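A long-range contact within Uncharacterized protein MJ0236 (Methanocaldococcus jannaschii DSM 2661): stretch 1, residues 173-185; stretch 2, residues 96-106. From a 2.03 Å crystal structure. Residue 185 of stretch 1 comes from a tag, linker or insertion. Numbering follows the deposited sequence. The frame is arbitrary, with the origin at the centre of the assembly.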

# COMPACT_ATOMS: atom_id res chain seq x y z
N LYS B 173 -12.64 22.92 3.33
CA LYS B 173 -13.52 23.12 4.48
C LYS B 173 -13.09 22.20 5.63
O LYS B 173 -13.01 22.64 6.79
CB LYS B 173 -14.98 22.81 4.12
CG LYS B 173 -15.60 23.77 3.12
CD LYS B 173 -17.06 23.42 2.83
CE LYS B 173 -17.58 24.17 1.61
NZ LYS B 173 -19.01 23.83 1.34
N VAL B 174 -12.82 20.94 5.30
CA VAL B 174 -12.38 19.96 6.29
C VAL B 174 -11.11 20.40 7.01
O VAL B 174 -10.96 20.17 8.21
CB VAL B 174 -12.12 18.57 5.64
CG1 VAL B 174 -11.35 17.68 6.62
CG2 VAL B 174 -13.45 17.91 5.26
N GLU B 175 -10.20 21.04 6.29
CA GLU B 175 -8.96 21.52 6.89
C GLU B 175 -9.27 22.59 7.94
O GLU B 175 -8.66 22.63 9.00
CB GLU B 175 -8.03 22.09 5.82
CG GLU B 175 -6.77 22.75 6.36
CD GLU B 175 -5.88 23.26 5.25
OE1 GLU B 175 -6.42 23.91 4.33
OE2 GLU B 175 -4.66 23.02 5.29
N VAL B 176 -10.22 23.47 7.62
CA VAL B 176 -10.60 24.52 8.55
C VAL B 176 -11.16 23.87 9.81
O VAL B 176 -10.79 24.24 10.93
CB VAL B 176 -11.68 25.45 7.92
CG1 VAL B 176 -12.19 26.45 8.95
CG2 VAL B 176 -11.09 26.17 6.71
N ILE B 177 -12.05 22.90 9.62
CA ILE B 177 -12.67 22.18 10.73
C ILE B 177 -11.61 21.47 11.57
O ILE B 177 -11.67 21.48 12.80
CB ILE B 177 -13.69 21.14 10.21
CG1 ILE B 177 -14.88 21.85 9.57
CG2 ILE B 177 -14.16 20.24 11.35
CD1 ILE B 177 -15.88 20.92 8.92
N GLN B 178 -10.66 20.85 10.88
CA GLN B 178 -9.59 20.10 11.53
C GLN B 178 -8.76 20.98 12.46
O GLN B 178 -8.41 20.56 13.57
CB GLN B 178 -8.68 19.46 10.47
CG GLN B 178 -7.52 18.65 11.02
CD GLN B 178 -7.96 17.38 11.71
OE1 GLN B 178 -8.50 16.47 11.07
NE2 GLN B 178 -7.74 17.30 13.01
N LYS B 179 -8.43 22.19 12.02
CA LYS B 179 -7.63 23.10 12.84
C LYS B 179 -8.35 23.49 14.11
O LYS B 179 -7.73 23.64 15.16
CB LYS B 179 -7.25 24.34 12.04
CG LYS B 179 -6.11 24.05 11.07
CD LYS B 179 -5.80 25.23 10.17
CE LYS B 179 -4.74 24.84 9.15
NZ LYS B 179 -4.52 25.91 8.13
N ILE B 180 -9.67 23.64 14.02
CA ILE B 180 -10.47 23.99 15.19
C ILE B 180 -10.42 22.78 16.12
O ILE B 180 -10.17 22.91 17.32
CB ILE B 180 -11.93 24.30 14.78
CG1 ILE B 180 -11.96 25.58 13.94
CG2 ILE B 180 -12.81 24.40 16.02
CD1 ILE B 180 -13.34 25.96 13.44
N TYR B 181 -10.64 21.60 15.55
CA TYR B 181 -10.63 20.37 16.32
C TYR B 181 -9.28 20.17 17.02
O TYR B 181 -9.25 19.70 18.16
CB TYR B 181 -10.91 19.18 15.41
CG TYR B 181 -11.08 17.88 16.16
CD1 TYR B 181 -12.19 17.67 16.99
CD2 TYR B 181 -10.15 16.86 16.03
CE1 TYR B 181 -12.35 16.47 17.67
CE2 TYR B 181 -10.30 15.65 16.70
CZ TYR B 181 -11.41 15.46 17.52
OH TYR B 181 -11.57 14.27 18.17
N ASN B 182 -8.18 20.51 16.35
CA ASN B 182 -6.86 20.34 16.96
C ASN B 182 -6.76 21.12 18.27
O ASN B 182 -6.15 20.65 19.23
CB ASN B 182 -5.74 20.79 16.02
CG ASN B 182 -5.55 19.85 14.83
OD1 ASN B 182 -5.79 18.64 14.92
ND2 ASN B 182 -5.11 20.41 13.70
N THR B 183 -7.34 22.32 18.29
CA THR B 183 -7.31 23.16 19.48
C THR B 183 -8.12 22.47 20.58
O THR B 183 -7.67 22.39 21.72
CB THR B 183 -7.91 24.55 19.19
OG1 THR B 183 -7.22 25.14 18.08
CG2 THR B 183 -7.75 25.47 20.40
N LEU B 184 -9.30 21.97 20.24
CA LEU B 184 -10.13 21.29 21.22
C LEU B 184 -9.37 20.10 21.79
O LEU B 184 -9.38 19.86 22.99
CB LEU B 184 -11.43 20.77 20.60
CG LEU B 184 -12.45 21.76 20.04
CD1 LEU B 184 -13.67 20.98 19.58
CD2 LEU B 184 -12.84 22.77 21.11
N GLU B 185 -8.73 19.35 20.90
CA GLU B 185 -7.97 18.17 21.29
C GLU B 185 -6.81 18.51 22.21
O GLU B 185 -6.51 17.76 23.15
CB GLU B 185 -7.44 17.46 20.04
CG GLU B 185 -8.49 16.72 19.24
CD GLU B 185 -8.84 15.37 19.85
OE1 GLU B 185 -9.36 15.35 20.97
OE2 GLU B 185 -8.57 14.35 19.20
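Stretch 2, residues 96-106: CMNIKYDGGLI

The strand of stretch 2 runs in nearly the same direction as the helix of stretch 1, at 12° to its axis, with a closest approach of 11.0 Å, a spacing that leaves room for a layer of side chains. The strand is already under way at Cys96, and alternation in its extended backbone turns Met97 and Ile99 toward the helix and Asn98 away from it.

Val174, with chi1 t, offers CG2 to both strand residues: it lies 4.0 Å from SE of Met97, a selenomethionine extended with all three chi angles t, and 4.3 Å from CG2 of Ile99. The β-branched Ile99 adopts chi1 p and chi2 t, and its CD1 lies 4.1 Å from CG2 of Ile177, one turn further along the helix.

After a turn through Tyr101, Asp102 starts a second helix as its N-cap. With chi1 t, its OD1 accepts a hydrogen bond from Leu105 N (2.8 Å), satisfying an amide that has no earlier helical carbonyl to pair with. Leu184 CD1 lies 4.2 Å from the backbone C of Gly104.

Leu105 is the knob of the contact. Its CA-to-CB bond points sideways, but the t,p rotamer brings the branched end among Ile177, Ile180, Tyr181 and Leu184. Its CD2 lies 3.8 Å from Ile177 CG2 and 3.7 Å from Tyr181 CD1, while its CD1 lies 3.8 Å from Ile180 CG2. The m,t rotamer of Leu184 places CD1 4.1 Å from Leu105 CB.

Tyr181, with chi1 t, joins this apolar packing to a polar margin. Asp102 OD2 lies at the ring edge, 3.8 Å from Tyr181 CE1, and one water hydrogen-bonds to both Asp102 OD2 and Tyr181 OH, each at 2.6 Å. The extended Lys100 brings NZ to 3.7 Å from Tyr181 OH. No direct hydrogen bond joins the stretches.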

# COMPACT_ATOMS: atom_id res chain seq x y z
N CYS B 96 -18.73 15.22 -1.44
CA CYS B 96 -18.97 15.00 -0.02
C CYS B 96 -17.92 14.08 0.62
O CYS B 96 -17.41 13.16 -0.01
CB CYS B 96 -20.36 14.39 0.17
SG CYS B 96 -20.77 13.93 1.88
N MSE B 97 -17.62 14.36 1.88
CA MSE B 97 -16.67 13.57 2.66
C MSE B 97 -17.22 13.42 4.07
O MSE B 97 -17.65 14.41 4.66
CB MSE B 97 -15.31 14.26 2.72
CG MSE B 97 -14.35 13.56 3.66
SE MSE B 97 -12.59 14.33 3.63
CE MSE B 97 -11.61 13.00 4.63
N ASN B 98 -17.21 12.21 4.61
CA ASN B 98 -17.70 12.01 5.97
C ASN B 98 -16.53 12.04 6.94
O ASN B 98 -15.48 11.46 6.65
CB ASN B 98 -18.48 10.70 6.10
CG ASN B 98 -17.60 9.47 5.87
OD1 ASN B 98 -17.09 9.26 4.77
ND2 ASN B 98 -17.44 8.66 6.91
N ILE B 99 -16.70 12.74 8.06
CA ILE B 99 -15.65 12.83 9.07
C ILE B 99 -16.22 12.57 10.46
O ILE B 99 -17.44 12.58 10.66
CB ILE B 99 -14.96 14.22 9.06
CG1 ILE B 99 -15.93 15.30 9.53
CG2 ILE B 99 -14.46 14.53 7.65
CD1 ILE B 99 -15.30 16.69 9.56
N LYS B 100 -15.33 12.32 11.41
CA LYS B 100 -15.75 12.03 12.77
C LYS B 100 -16.60 13.15 13.39
O LYS B 100 -16.34 14.34 13.18
CB LYS B 100 -14.53 11.74 13.63
CG LYS B 100 -14.84 11.33 15.05
CD LYS B 100 -13.56 11.28 15.87
CE LYS B 100 -13.82 10.73 17.26
NZ LYS B 100 -12.57 10.75 18.05
N TYR B 101 -17.61 12.75 14.14
CA TYR B 101 -18.51 13.69 14.79
C TYR B 101 -18.05 14.09 16.19
O TYR B 101 -17.40 13.33 16.88
CB TYR B 101 -19.90 13.06 14.90
CG TYR B 101 -20.83 13.81 15.82
CD1 TYR B 101 -21.55 14.92 15.37
CD2 TYR B 101 -21.00 13.41 17.15
CE1 TYR B 101 -22.42 15.61 16.20
CE2 TYR B 101 -21.87 14.09 17.99
CZ TYR B 101 -22.58 15.19 17.52
OH TYR B 101 -23.47 15.84 18.34
N ASP B 102 -18.42 15.31 16.59
CA ASP B 102 -18.10 15.83 17.92
C ASP B 102 -19.01 17.01 18.22
O ASP B 102 -18.98 18.02 17.52
CB ASP B 102 -16.63 16.27 17.99
CG ASP B 102 -16.25 16.84 19.36
OD1 ASP B 102 -16.86 17.85 19.79
OD2 ASP B 102 -15.35 16.28 20.01
N GLY B 103 -19.83 16.88 19.27
CA GLY B 103 -20.76 17.93 19.65
C GLY B 103 -20.14 19.30 19.87
O GLY B 103 -20.64 20.31 19.36
N GLY B 104 -19.06 19.34 20.64
CA GLY B 104 -18.39 20.60 20.90
C GLY B 104 -17.91 21.24 19.61
O GLY B 104 -18.04 22.45 19.43
N LEU B 105 -17.36 20.42 18.73
CA LEU B 105 -16.85 20.90 17.45
C LEU B 105 -17.98 21.54 16.65
O LEU B 105 -17.80 22.61 16.05
CB LEU B 105 -16.22 19.74 16.67
CG LEU B 105 -15.61 20.02 15.29
CD1 LEU B 105 -14.55 21.12 15.38
CD2 LEU B 105 -14.99 18.74 14.76
N ILE B 106 -19.15 20.90 16.64
CA ILE B 106 -20.31 21.42 15.92
C ILE B 106 -20.65 22.84 16.38
O ILE B 106 -20.80 23.75 15.55
CB ILE B 106 -21.54 20.51 16.14
CG1 ILE B 106 -21.33 19.15 15.46
CG2 ILE B 106 -22.79 21.19 15.60
CD1 ILE B 106 -21.23 19.21 13.94
O HOH W 1 -13.69 14.25 19.67